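Local atomic coordinates of oxidoreductase, NAD-binding/iron-sulfur cluster-binding protein (Nitratireductor pacificus pht-3B, PDB entry 6ZXX), a protein that binds cobalamin and two [4Fe-4S] clusters and probably acts as a reductive dehalogenase, splitting carbon-halogen bonds at the cobalt. Residues Leu83-Leu88 with Gly196-Asp201; Ala143-Val148 with Leu234-Thr239; Thr300-Arg305 with Ala715-Leu720. All coordinates share one frame; numbering follows the deposited sequence.

Contact 1: residues Leu83-Leu88 with Gly196-Asp201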
ATOM      1  N   LEU A  83      13.091 -15.672   0.644  1.00 19.70           N
ATOM      2  CA  LEU A  83      11.937 -15.826   1.499  1.00 20.85           C
ATOM      3  C   LEU A  83      10.667 -16.105   0.705  1.00 21.75           C
ATOM      4  O   LEU A  83       9.945 -17.020   0.993  1.00 23.58           O
ATOM      5  CB  LEU A  83      11.761 -14.571   2.350  1.00 23.16           C
ATOM      6  CG  LEU A  83      10.532 -14.491   3.272  1.00 25.03           C
ATOM      7  CD1 LEU A  83      10.585 -15.603   4.294  1.00 26.46           C
ATOM      8  CD2 LEU A  83      10.488 -13.122   3.957  1.00 26.36           C
ATOM      9  N   PHE A  84      10.384 -15.287  -0.283  1.00 22.09           N
ATOM     10  CA  PHE A  84       9.135 -15.425  -1.021  1.00 22.14           C
ATOM     11  C   PHE A  84       9.140 -16.699  -1.843  1.00 21.29           C
ATOM     12  O   PHE A  84       8.073 -17.224  -2.158  1.00 17.60           O
ATOM     13  CB  PHE A  84       8.932 -14.219  -1.975  1.00 22.26           C
ATOM     14  CG  PHE A  84       8.916 -12.873  -1.287  1.00 22.46           C
ATOM     15  CD1 PHE A  84       8.419 -12.722  -0.005  1.00 23.99           C
ATOM     16  CD2 PHE A  84       9.332 -11.739  -1.952  1.00 22.41           C
ATOM     17  CE1 PHE A  84       8.404 -11.473   0.621  1.00 23.54           C
ATOM     18  CE2 PHE A  84       9.319 -10.498  -1.326  1.00 21.87           C
ATOM     19  CZ  PHE A  84       8.848 -10.360  -0.048  1.00 21.76           C
ATOM     20  N   THR A  85      10.336 -17.151  -2.259  1.00 22.18           N
ATOM     21  CA  THR A  85      10.432 -18.439  -2.997  1.00 23.84           C
ATOM     22  C   THR A  85       9.756 -19.613  -2.211  1.00 23.81           C
ATOM     23  O   THR A  85       9.245 -20.554  -2.826  1.00 25.68           O
ATOM     24  CB  THR A  85      11.810 -18.829  -3.591  1.00 22.72           C
ATOM     25  OG1 THR A  85      12.512 -19.565  -2.650  1.00 28.78           O
ATOM     26  CG2 THR A  85      12.665 -17.666  -4.040  1.00 23.21           C
ATOM     27  N   ARG A  86       9.674 -19.487  -0.879  1.00 25.33           N
ATOM     28  CA  ARG A  86       9.034 -20.486   0.005  1.00 25.40           C
ATOM     29  C   ARG A  86       7.565 -20.604  -0.211  1.00 23.76           C
ATOM     30  O   ARG A  86       6.951 -21.611   0.175  1.00 21.56           O
ATOM     31  CB  ARG A  86       9.278 -20.188   1.495  1.00 29.33           C
ATOM     32  CG  ARG A  86      10.782 -20.218   1.795  1.00 36.03           C
ATOM     33  CD  ARG A  86      11.280 -20.348   3.233  1.00 44.32           C
ATOM     34  NE  ARG A  86      10.557 -19.631   4.264  1.00 53.14           N
ATOM     35  CZ  ARG A  86       9.732 -20.182   5.169  1.00 63.18           C
ATOM     36  NH1 ARG A  86       9.464 -21.495   5.172  1.00 64.24           N
ATOM     37  NH2 ARG A  86       9.157 -19.407   6.093  1.00 64.62           N
ATOM     38  N   PHE A  87       6.973 -19.601  -0.833  1.00 21.21           N
ATOM     39  CA  PHE A  87       5.503 -19.572  -0.948  1.00 22.51           C
ATOM     40  C   PHE A  87       5.023 -19.727  -2.401  1.00 22.16           C
ATOM     41  O   PHE A  87       3.839 -19.594  -2.676  1.00 24.41           O
ATOM     42  CB  PHE A  87       4.938 -18.331  -0.206  1.00 21.32           C
ATOM     43  CG  PHE A  87       5.540 -18.147   1.163  1.00 21.18           C
ATOM     44  CD1 PHE A  87       5.337 -19.099   2.169  1.00 22.08           C
ATOM     45  CD2 PHE A  87       6.413 -17.093   1.431  1.00 22.67           C
ATOM     46  CE1 PHE A  87       5.942 -18.957   3.423  1.00 21.65           C
ATOM     47  CE2 PHE A  87       7.005 -16.936   2.684  1.00 21.75           C
ATOM     48  CZ  PHE A  87       6.775 -17.864   3.678  1.00 21.25           C
ATOM     49  N   LEU A  88       5.944 -20.058  -3.300  1.00 20.83           N
ATOM     50  CA  LEU A  88       5.614 -20.351  -4.693  1.00 22.05           C
ATOM     51  C   LEU A  88       4.734 -21.592  -4.789  1.00 25.25           C
ATOM     52  O   LEU A  88       3.946 -21.737  -5.721  1.00 28.91           O
ATOM     53  CB  LEU A  88       6.897 -20.530  -5.536  1.00 21.62           C
ATOM     54  CG  LEU A  88       7.802 -19.293  -5.579  1.00 20.40           C
ATOM     55  CD1 LEU A  88       9.111 -19.541  -6.303  1.00 21.26           C
ATOM     56  CD2 LEU A  88       7.107 -18.101  -6.200  1.00 19.95           C
ATOM     57  N   GLY A 196       3.960 -20.813  -8.367  1.00 19.98           N
ATOM     58  CA  GLY A 196       4.595 -19.609  -8.848  1.00 20.41           C
ATOM     59  C   GLY A 196       6.004 -19.893  -9.338  1.00 20.50           C
ATOM     60  O   GLY A 196       6.674 -20.737  -8.801  1.00 20.29           O
ATOM     61  N   HIS A 197       6.479 -19.131 -10.320  1.00 20.55           N
ATOM     62  CA  HIS A 197       7.812 -19.285 -10.838  1.00 19.43           C
ATOM     63  C   HIS A 197       8.462 -17.925 -11.085  1.00 20.28           C
ATOM     64  O   HIS A 197       7.809 -16.970 -11.467  1.00 19.65           O
ATOM     65  CB  HIS A 197       7.788 -20.054 -12.165  1.00 20.09           C
ATOM     66  CG  HIS A 197       6.940 -21.287 -12.167  1.00 20.47           C
ATOM     67  ND1 HIS A 197       7.464 -22.553 -12.090  1.00 20.60           N
ATOM     68  CD2 HIS A 197       5.606 -21.447 -12.311  1.00 21.93           C
ATOM     69  CE1 HIS A 197       6.494 -23.440 -12.167  1.00 21.91           C
ATOM     70  NE2 HIS A 197       5.354 -22.795 -12.308  1.00 22.48           N
ATOM     71  N   PHE A 198       9.766 -17.865 -10.899  1.00 20.91           N
ATOM     72  CA  PHE A 198      10.547 -16.715 -11.293  1.00 22.39           C
ATOM     73  C   PHE A 198      12.022 -17.125 -11.489  1.00 24.11           C
ATOM     74  O   PHE A 198      12.394 -18.306 -11.341  1.00 24.96           O
ATOM     75  CB  PHE A 198      10.388 -15.574 -10.301  1.00 23.16           C
ATOM     76  CG  PHE A 198      11.255 -15.689  -9.100  1.00 21.87           C
ATOM     77  CD1 PHE A 198      11.047 -16.699  -8.196  1.00 23.25           C
ATOM     78  CD2 PHE A 198      12.272 -14.772  -8.869  1.00 22.49           C
ATOM     79  CE1 PHE A 198      11.864 -16.833  -7.069  1.00 23.88           C
ATOM     80  CE2 PHE A 198      13.086 -14.898  -7.745  1.00 23.16           C
ATOM     81  CZ  PHE A 198      12.888 -15.919  -6.849  1.00 22.34           C
ATOM     82  N   SER A 199      12.853 -16.182 -11.902  1.00 25.61           N
ATOM     83  CA  SER A 199      14.223 -16.557 -12.249  1.00 26.29           C
ATOM     84  C   SER A 199      14.918 -17.403 -11.175  1.00 26.75           C
ATOM     85  O   SER A 199      15.611 -18.332 -11.481  1.00 27.25           O
ATOM     86  CB  SER A 199      15.071 -15.335 -12.552  1.00 26.19           C
ATOM     87  OG  SER A 199      16.394 -15.796 -12.839  1.00 29.24           O
ATOM     88  N   GLY A 200      14.743 -17.041  -9.919  1.00 27.75           N
ATOM     89  CA  GLY A 200      15.358 -17.764  -8.818  1.00 28.51           C
ATOM     90  C   GLY A 200      14.817 -19.161  -8.584  1.00 28.53           C
ATOM     91  O   GLY A 200      15.454 -19.962  -7.939  1.00 33.83           O
ATOM     92  N   ASP A 201      13.631 -19.459  -9.093  1.00 29.58           N
ATOM     93  CA  ASP A 201      12.986 -20.746  -8.858  1.00 28.81           C
ATOM     94  C   ASP A 201      11.837 -20.880  -9.793  1.00 26.74           C
ATOM     95  O   ASP A 201      10.779 -20.333  -9.555  1.00 25.69           O
ATOM     96  CB  ASP A 201      12.455 -20.856  -7.426  1.00 31.48           C
ATOM     97  CG  ASP A 201      11.988 -22.299  -7.062  1.00 32.83           C
ATOM     98  OD1 ASP A 201      11.296 -22.968  -7.870  1.00 31.71           O
ATOM     99  OD2 ASP A 201      12.346 -22.749  -5.948  1.00 34.73           O
TER
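Leu-88 meets Gly-196 where the chain beyond the end of helix 74-85 comes against strand 194-198, an outermost strand of a four-stranded antiparallel sheet. The backbone tie is Gly-196 N to Leu-88 O, 2.8 Å and nearly straight (169° at the hydrogen), with the donor tilted 21° from the carbonyl plane; Arg-188 NH1 also bonds that oxygen. Each segment contains a type I beta turn, Thr-85 to Leu-88 and Phe-198 to Asp-201, and in the second the paired backbone bonds between Phe-198 and Asp-201 bring the aspartate round to face Leu-88.

The Leu-88 side chain can be followed outward. Its CB lies 3.3 Å from Gly-196 O. CG stands anti to its own carbonyl carbon (chi1 -61°), which carries the fork over the glycine peptide. From there CD2 rests 3.8 Å from Gly-196 C, and a CB built on Gly-196 would come too close to this methyl. CD1 takes the other direction, reaching Asp-201 CB at 3.8 Å and Phe-198 CD1 at 3.9 Å. The aspartate's OD1 is turned to a salt bridge with Arg-195 NH2.

Phe-198 receives both apolar neighbours at its edge, in the ring plane, while Gly-200 N sits above one face. The Thr-85 side chain runs at about a right angle to that of Phe-198, with CG2 at the rim, 3.2 Å from Phe-198 CE1 and 3.3 Å from Phe-198 CZ.

Contact 2: residues Ala143-Val148 with Leu234-Thr239; sequences ALVFAV and LGVVTT
Leu-144 and Val-237 form one of two hydrogen-bonded pairs that zip strands 142-149 and 232-239 together: Leu-144 N gives to Val-237 O at 2.7 Å, and Val-237 N returns to Leu-144 O at 2.9 Å. Phe-146 and Gly-235 form the other, with Phe-146 N to Gly-235 O at 3.0 Å and nearly straight, and the reciprocal bond equally long. The short axes run at 170°, a regular antiparallel ladder through the two inner strands of the four-stranded sheet. Weaker CA-H...O contacts fill the non-hydrogen-bonded steps, such as Val-236 CA to Leu-144 O at 3.2 Å.

Beyond the backbone, the two faces differ. On one, Phe-146 is folded back over the neighbouring strand: chi1 of 68° sets CG between its backbone N and carbonyl carbon, and the ring lies across Gly-235. Gly-235 CA makes a CH-pi contact 3.7 Å from the Phe-146 ring centroid, 25° off the normal, and a CB on this glycine would run into the ring. On the other face Val-145 and Val-236 point the same way side by side, Val-236 CG1 touches Ala-143 CB at 3.8 Å, and Leu-234 CD1 meets Ala-147 CB at 4.0 Å. Helix 206-212 packs on this face, helix 168-189 on that of Phe-146.

Backbone bonds thus set the register, apolar side chains hold the helices, and the one polar touching side chain, Thr-238, is satisfied by His-197 and His-140.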
ATOM      1  N   ALA A 143      -0.681 -20.948 -18.012  1.00 28.60           N
ATOM      2  CA  ALA A 143       0.246 -20.043 -17.339  1.00 25.98           C
ATOM      3  C   ALA A 143      -0.251 -18.595 -17.332  1.00 24.38           C
ATOM      4  O   ALA A 143      -0.667 -18.033 -18.368  1.00 21.22           O
ATOM      5  CB  ALA A 143       1.608 -20.112 -18.015  1.00 26.95           C
ATOM      6  N   LEU A 144      -0.216 -18.001 -16.164  1.00 22.77           N
ATOM      7  CA  LEU A 144      -0.355 -16.568 -16.039  1.00 22.41           C
ATOM      8  C   LEU A 144       1.046 -15.967 -16.062  1.00 21.41           C
ATOM      9  O   LEU A 144       1.825 -16.168 -15.124  1.00 18.96           O
ATOM     10  CB  LEU A 144      -1.031 -16.173 -14.724  1.00 23.81           C
ATOM     11  CG  LEU A 144      -1.142 -14.644 -14.615  1.00 25.73           C
ATOM     12  CD1 LEU A 144      -2.469 -14.145 -15.152  1.00 26.25           C
ATOM     13  CD2 LEU A 144      -1.001 -14.151 -13.198  1.00 27.54           C
ATOM     14  N   VAL A 145       1.346 -15.193 -17.114  1.00 20.08           N
ATOM     15  CA  VAL A 145       2.647 -14.616 -17.268  1.00 20.22           C
ATOM     16  C   VAL A 145       2.549 -13.133 -17.011  1.00 21.63           C
ATOM     17  O   VAL A 145       1.651 -12.468 -17.516  1.00 21.32           O
ATOM     18  CB  VAL A 145       3.231 -14.868 -18.671  1.00 20.84           C
ATOM     19  CG1 VAL A 145       4.719 -14.527 -18.677  1.00 21.99           C
ATOM     20  CG2 VAL A 145       3.020 -16.305 -19.079  1.00 21.67           C
ATOM     21  N   PHE A 146       3.471 -12.608 -16.201  1.00 22.25           N
ATOM     22  CA  PHE A 146       3.517 -11.178 -15.923  1.00 21.86           C
ATOM     23  C   PHE A 146       4.944 -10.642 -15.926  1.00 21.12           C
ATOM     24  O   PHE A 146       5.897 -11.355 -15.639  1.00 23.23           O
ATOM     25  CB  PHE A 146       2.812 -10.831 -14.619  1.00 22.38           C
ATOM     26  CG  PHE A 146       3.516 -11.338 -13.406  1.00 25.45           C
ATOM     27  CD1 PHE A 146       3.219 -12.590 -12.921  1.00 26.50           C
ATOM     28  CD2 PHE A 146       4.446 -10.549 -12.727  1.00 25.30           C
ATOM     29  CE1 PHE A 146       3.863 -13.093 -11.798  1.00 29.47           C
ATOM     30  CE2 PHE A 146       5.076 -11.035 -11.597  1.00 27.20           C
ATOM     31  CZ  PHE A 146       4.795 -12.313 -11.136  1.00 27.52           C
ATOM     32  N   ALA A 147       5.085  -9.387 -16.324  1.00 19.83           N
ATOM     33  CA  ALA A 147       6.386  -8.710 -16.290  1.00 19.82           C
ATOM     34  C   ALA A 147       6.318  -7.571 -15.311  1.00 19.34           C
ATOM     35  O   ALA A 147       5.263  -6.944 -15.127  1.00 20.45           O
ATOM     36  CB  ALA A 147       6.776  -8.185 -17.680  1.00 19.47           C
ATOM     37  N   VAL A 148       7.437  -7.333 -14.640  1.00 19.95           N
ATOM     38  CA  VAL A 148       7.621  -6.147 -13.758  1.00 20.24           C
ATOM     39  C   VAL A 148       8.783  -5.333 -14.360  1.00 20.31           C
ATOM     40  O   VAL A 148       9.869  -5.881 -14.565  1.00 21.03           O
ATOM     41  CB  VAL A 148       7.898  -6.528 -12.270  1.00 19.64           C
ATOM     42  CG1 VAL A 148       8.288  -5.322 -11.460  1.00 18.48           C
ATOM     43  CG2 VAL A 148       6.676  -7.203 -11.624  1.00 20.22           C
ATOM     44  N   LEU A 234      10.443 -11.348 -15.244  1.00 20.52           N
ATOM     45  CA  LEU A 234       9.200 -12.138 -15.328  1.00 19.94           C
ATOM     46  C   LEU A 234       8.850 -12.908 -14.047  1.00 21.24           C
ATOM     47  O   LEU A 234       9.685 -13.429 -13.298  1.00 19.16           O
ATOM     48  CB  LEU A 234       9.273 -13.206 -16.449  1.00 19.66           C
ATOM     49  CG  LEU A 234       9.121 -13.035 -17.969  1.00 20.03           C
ATOM     50  CD1 LEU A 234       8.188 -11.868 -18.343  1.00 20.46           C
ATOM     51  CD2 LEU A 234      10.471 -12.911 -18.623  1.00 18.65           C
ATOM     52  N   GLY A 235       7.555 -13.081 -13.901  1.00 23.72           N
ATOM     53  CA  GLY A 235       6.997 -14.118 -13.043  1.00 22.50           C
ATOM     54  C   GLY A 235       5.926 -14.896 -13.801  1.00 21.89           C
ATOM     55  O   GLY A 235       5.330 -14.420 -14.783  1.00 19.42           O
ATOM     56  N   VAL A 236       5.700 -16.120 -13.347  1.00 21.94           N
ATOM     57  CA  VAL A 236       4.664 -17.019 -13.922  1.00 22.09           C
ATOM     58  C   VAL A 236       3.931 -17.747 -12.811  1.00 20.54           C
ATOM     59  O   VAL A 236       4.522 -18.122 -11.805  1.00 18.69           O
ATOM     60  CB  VAL A 236       5.273 -18.087 -14.889  1.00 22.68           C
ATOM     61  CG1 VAL A 236       4.207 -19.033 -15.430  1.00 23.00           C
ATOM     62  CG2 VAL A 236       5.969 -17.391 -16.062  1.00 24.20           C
ATOM     63  N   VAL A 237       2.649 -17.954 -13.011  1.00 20.11           N
ATOM     64  CA  VAL A 237       1.886 -18.887 -12.187  1.00 21.59           C
ATOM     65  C   VAL A 237       1.304 -19.901 -13.162  1.00 21.96           C
ATOM     66  O   VAL A 237       0.538 -19.532 -14.036  1.00 21.25           O
ATOM     67  CB  VAL A 237       0.734 -18.211 -11.450  1.00 20.57           C
ATOM     68  CG1 VAL A 237      -0.108 -19.240 -10.729  1.00 21.13           C
ATOM     69  CG2 VAL A 237       1.276 -17.184 -10.483  1.00 20.78           C
ATOM     70  N   THR A 238       1.724 -21.154 -13.011  1.00 22.86           N
ATOM     71  CA  THR A 238       1.196 -22.267 -13.767  1.00 23.17           C
ATOM     72  C   THR A 238       0.156 -22.907 -12.890  1.00 23.11           C
ATOM     73  O   THR A 238       0.261 -22.891 -11.661  1.00 23.79           O
ATOM     74  CB  THR A 238       2.261 -23.308 -14.130  1.00 22.82           C
ATOM     75  OG1 THR A 238       2.850 -23.790 -12.947  1.00 25.05           O
ATOM     76  CG2 THR A 238       3.331 -22.700 -14.993  1.00 23.49           C
ATOM     77  N   THR A 239      -0.861 -23.460 -13.523  1.00 24.39           N
ATOM     78  CA  THR A 239      -2.005 -23.974 -12.801  1.00 25.03           C
ATOM     79  C   THR A 239      -2.895 -24.806 -13.717  1.00 26.57           C
ATOM     80  O   THR A 239      -2.861 -24.664 -14.932  1.00 30.75           O
ATOM     81  CB  THR A 239      -2.846 -22.823 -12.194  1.00 25.32           C
ATOM     82  OG1 THR A 239      -3.946 -23.337 -11.435  1.00 23.38           O
ATOM     83  CG2 THR A 239      -3.419 -21.931 -13.306  1.00 26.48           C
TER

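Contact 3: residues Thr300-Arg305 with Ala715-Leu720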
ATOM      1  N   THR A 300       0.508  21.950  11.386  1.00 23.97           N
ATOM      2  CA  THR A 300      -0.709  22.751  11.292  1.00 24.11           C
ATOM      3  C   THR A 300      -1.692  22.513  12.419  1.00 23.50           C
ATOM      4  O   THR A 300      -2.649  23.233  12.557  1.00 23.56           O
ATOM      5  CB  THR A 300      -1.452  22.480   9.991  1.00 25.08           C
ATOM      6  OG1 THR A 300      -1.669  21.069   9.840  1.00 26.93           O
ATOM      7  CG2 THR A 300      -0.630  22.985   8.825  1.00 26.04           C
ATOM      8  N   THR A 301      -1.475  21.490  13.213  1.00 22.85           N
ATOM      9  CA  THR A 301      -2.273  21.272  14.418  1.00 22.58           C
ATOM     10  C   THR A 301      -1.348  21.267  15.643  1.00 21.85           C
ATOM     11  O   THR A 301      -0.161  20.943  15.532  1.00 25.93           O
ATOM     12  CB  THR A 301      -2.996  19.935  14.334  1.00 23.36           C
ATOM     13  OG1 THR A 301      -2.076  18.945  13.859  1.00 23.29           O
ATOM     14  CG2 THR A 301      -4.165  20.033  13.391  1.00 24.14           C
ATOM     15  N   LEU A 302      -1.863  21.669  16.796  1.00 20.74           N
ATOM     16  CA  LEU A 302      -1.088  21.678  18.034  1.00 21.20           C
ATOM     17  C   LEU A 302      -0.470  20.314  18.429  1.00 20.59           C
ATOM     18  O   LEU A 302      -1.142  19.286  18.402  1.00 18.48           O
ATOM     19  CB  LEU A 302      -1.963  22.072  19.219  1.00 23.78           C
ATOM     20  CG  LEU A 302      -1.693  23.323  20.027  1.00 26.09           C
ATOM     21  CD1 LEU A 302      -2.448  23.092  21.338  1.00 26.92           C
ATOM     22  CD2 LEU A 302      -0.245  23.641  20.321  1.00 24.03           C
ATOM     23  N   VAL A 303       0.803  20.352  18.812  1.00 18.84           N
ATOM     24  CA  VAL A 303       1.503  19.209  19.370  1.00 18.12           C
ATOM     25  C   VAL A 303       2.223  19.696  20.621  1.00 17.30           C
ATOM     26  O   VAL A 303       3.126  20.517  20.555  1.00 16.72           O
ATOM     27  CB  VAL A 303       2.520  18.607  18.379  1.00 17.84           C
ATOM     28  CG1 VAL A 303       3.202  17.393  19.017  1.00 18.28           C
ATOM     29  CG2 VAL A 303       1.834  18.211  17.087  1.00 17.01           C
ATOM     30  N   VAL A 304       1.808  19.187  21.774  1.00 18.61           N
ATOM     31  CA  VAL A 304       2.409  19.597  23.044  1.00 19.09           C
ATOM     32  C   VAL A 304       3.197  18.449  23.629  1.00 19.30           C
ATOM     33  O   VAL A 304       2.702  17.713  24.457  1.00 18.64           O
ATOM     34  CB  VAL A 304       1.362  20.066  24.068  1.00 19.56           C
ATOM     35  CG1 VAL A 304       2.050  20.695  25.262  1.00 18.78           C
ATOM     36  CG2 VAL A 304       0.406  21.084  23.427  1.00 19.76           C
ATOM     37  N   ARG A 305       4.444  18.331  23.190  1.00 19.82           N
ATOM     38  CA  ARG A 305       5.276  17.182  23.499  1.00 19.99           C
ATOM     39  C   ARG A 305       5.366  16.866  25.002  1.00 19.76           C
ATOM     40  O   ARG A 305       5.290  15.707  25.387  1.00 19.26           O
ATOM     41  CB  ARG A 305       6.684  17.380  22.946  1.00 20.10           C
ATOM     42  CG  ARG A 305       6.745  17.266  21.467  1.00 21.13           C
ATOM     43  CD  ARG A 305       8.015  17.893  20.976  1.00 22.80           C
ATOM     44  NE  ARG A 305       8.211  17.619  19.561  1.00 24.94           N
ATOM     45  CZ  ARG A 305       7.545  18.216  18.566  1.00 26.40           C
ATOM     46  NH1 ARG A 305       6.597  19.136  18.796  1.00 25.12           N
ATOM     47  NH2 ARG A 305       7.827  17.859  17.326  1.00 26.23           N
ATOM     48  N   ALA A 715      -8.389  26.748  23.944  1.00 29.08           N
ATOM     49  CA  ALA A 715      -8.088  26.826  25.379  1.00 26.78           C
ATOM     50  C   ALA A 715      -6.688  26.348  25.666  1.00 25.31           C
ATOM     51  O   ALA A 715      -5.957  26.964  26.444  1.00 24.20           O
ATOM     52  CB  ALA A 715      -9.081  26.003  26.178  1.00 26.08           C
ATOM     53  N   ALA A 716      -6.299  25.250  25.042  1.00 23.98           N
ATOM     54  CA  ALA A 716      -4.933  24.776  25.217  1.00 23.23           C
ATOM     55  C   ALA A 716      -3.896  25.853  24.833  1.00 23.29           C
ATOM     56  O   ALA A 716      -2.972  26.118  25.590  1.00 23.95           O
ATOM     57  CB  ALA A 716      -4.710  23.500  24.415  1.00 23.48           C
ATOM     58  N   ARG A 717      -4.040  26.461  23.661  1.00 24.51           N
ATOM     59  CA  ARG A 717      -3.134  27.527  23.225  1.00 25.93           C
ATOM     60  C   ARG A 717      -3.096  28.698  24.225  1.00 25.14           C
ATOM     61  O   ARG A 717      -2.036  29.281  24.485  1.00 25.37           O
ATOM     62  CB  ARG A 717      -3.530  28.035  21.824  1.00 28.94           C
ATOM     63  CG  ARG A 717      -3.056  27.131  20.683  1.00 35.24           C
ATOM     64  CD  ARG A 717      -3.503  27.495  19.256  1.00 37.33           C
ATOM     65  NE  ARG A 717      -2.570  26.829  18.309  1.00 44.27           N
ATOM     66  CZ  ARG A 717      -2.867  25.869  17.397  1.00 44.92           C
ATOM     67  NH1 ARG A 717      -4.130  25.406  17.230  1.00 40.56           N
ATOM     68  NH2 ARG A 717      -1.870  25.372  16.619  1.00 39.10           N
ATOM     69  N   ALA A 718      -4.245  29.078  24.767  1.00 23.75           N
ATOM     70  CA  ALA A 718      -4.280  30.142  25.760  1.00 23.25           C
ATOM     71  C   ALA A 718      -3.523  29.731  27.015  1.00 24.73           C
ATOM     72  O   ALA A 718      -2.782  30.522  27.611  1.00 27.83           O
ATOM     73  CB  ALA A 718      -5.703  30.481  26.110  1.00 23.21           C
ATOM     74  N   ARG A 719      -3.717  28.476  27.403  1.00 25.69           N
ATOM     75  CA  ARG A 719      -3.103  27.903  28.594  1.00 25.39           C
ATOM     76  C   ARG A 719      -1.590  27.840  28.454  1.00 24.49           C
ATOM     77  O   ARG A 719      -0.868  28.227  29.345  1.00 21.82           O
ATOM     78  CB  ARG A 719      -3.623  26.497  28.809  1.00 25.82           C
ATOM     79  CG  ARG A 719      -3.361  25.981  30.197  1.00 25.45           C
ATOM     80  CD  ARG A 719      -3.861  24.546  30.330  1.00 24.80           C
ATOM     81  NE  ARG A 719      -2.793  23.685  29.900  1.00 26.60           N
ATOM     82  CZ  ARG A 719      -2.852  22.838  28.881  1.00 27.42           C
ATOM     83  NH1 ARG A 719      -3.959  22.674  28.199  1.00 27.23           N
ATOM     84  NH2 ARG A 719      -1.768  22.128  28.569  1.00 27.05           N
ATOM     85  N   LEU A 720      -1.131  27.400  27.296  1.00 24.90           N
ATOM     86  CA  LEU A 720       0.288  27.332  27.045  1.00 27.06           C
ATOM     87  C   LEU A 720       0.938  28.715  26.941  1.00 28.39           C
ATOM     88  O   LEU A 720       2.123  28.879  27.346  1.00 29.52           O
ATOM     89  CB  LEU A 720       0.559  26.549  25.770  1.00 28.66           C
ATOM     90  CG  LEU A 720       0.040  25.117  25.773  1.00 30.72           C
ATOM     91  CD1 LEU A 720       0.207  24.530  24.384  1.00 32.70           C
ATOM     92  CD2 LEU A 720       0.736  24.240  26.790  1.00 31.50           C
TER
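Apolar contacts join Leu-302 and Val-304 of the loop to one side of helix 713-722. Leu-302 splits its branches: CD1 settles on Ala-716 CB at 3.8 Å, while CD2 meets Leu-720 CD1 tip to tip at 4.2 Å. Val-304 also comes tip to tip with Leu-720, its CG2 3.6 Å from Leu-720 CD1 and its CG1 4.1 Å from Leu-720 CD2.

Arg-717 adds an aliphatic contact over its guanidinium and, through Glu-566, a polar one. Its chain, extended from CG to NE, runs antiparallel to the Leu-302 side chain, alongside it, placing Leu-302 CG over the centre of one guanidinium face, 3.8 Å from Arg-717 CZ. No hydrogen bond links the segments directly, but Glu-566 OE2 serves both, taking Leu-302 N and forming a salt bridge with Arg-717 NH1. Reducing Leu-302 to an alanine here would probably open a gap beside Ala-716 and Leu-720 and leave the guanidinium face without its aliphatic cover.

Backbone bonds of Leu-302 with Glu-566 and of Val-304 with Gly-564 lay the loop alongside the chain carrying Tyr-565, a cobalamin-binding residue, and Val-303 touches the bound cofactor. The C-terminal helix thus packs against the outer side of a loop bordering the cobalamin site.

In the fold
Contacts 1 and 2 share one antiparallel sheet, their centres about 11 Å apart: contact 2 joins its inner strands, and contact 1 brings the chain after helix 74-85 to its outermost strand 194-198. Their segments alternate along the chain, and probable hydrogen bonds from His-197 N to Val-236 O and between His-197 NE2 and Thr-238 OG1 join them. Contact 3 follows in series, on the opposite side of the chain's centre, about 52 Å from contact 1 and about 54 Å from contact 2, centre to centre. A second sheet repeats the 1-2-4-3 strand order, consistent with an internal duplication whose later half binds cobalamin. Contacts 1 and 2 thus lie in the earlier half, whereas contact 3 borders the cofactor.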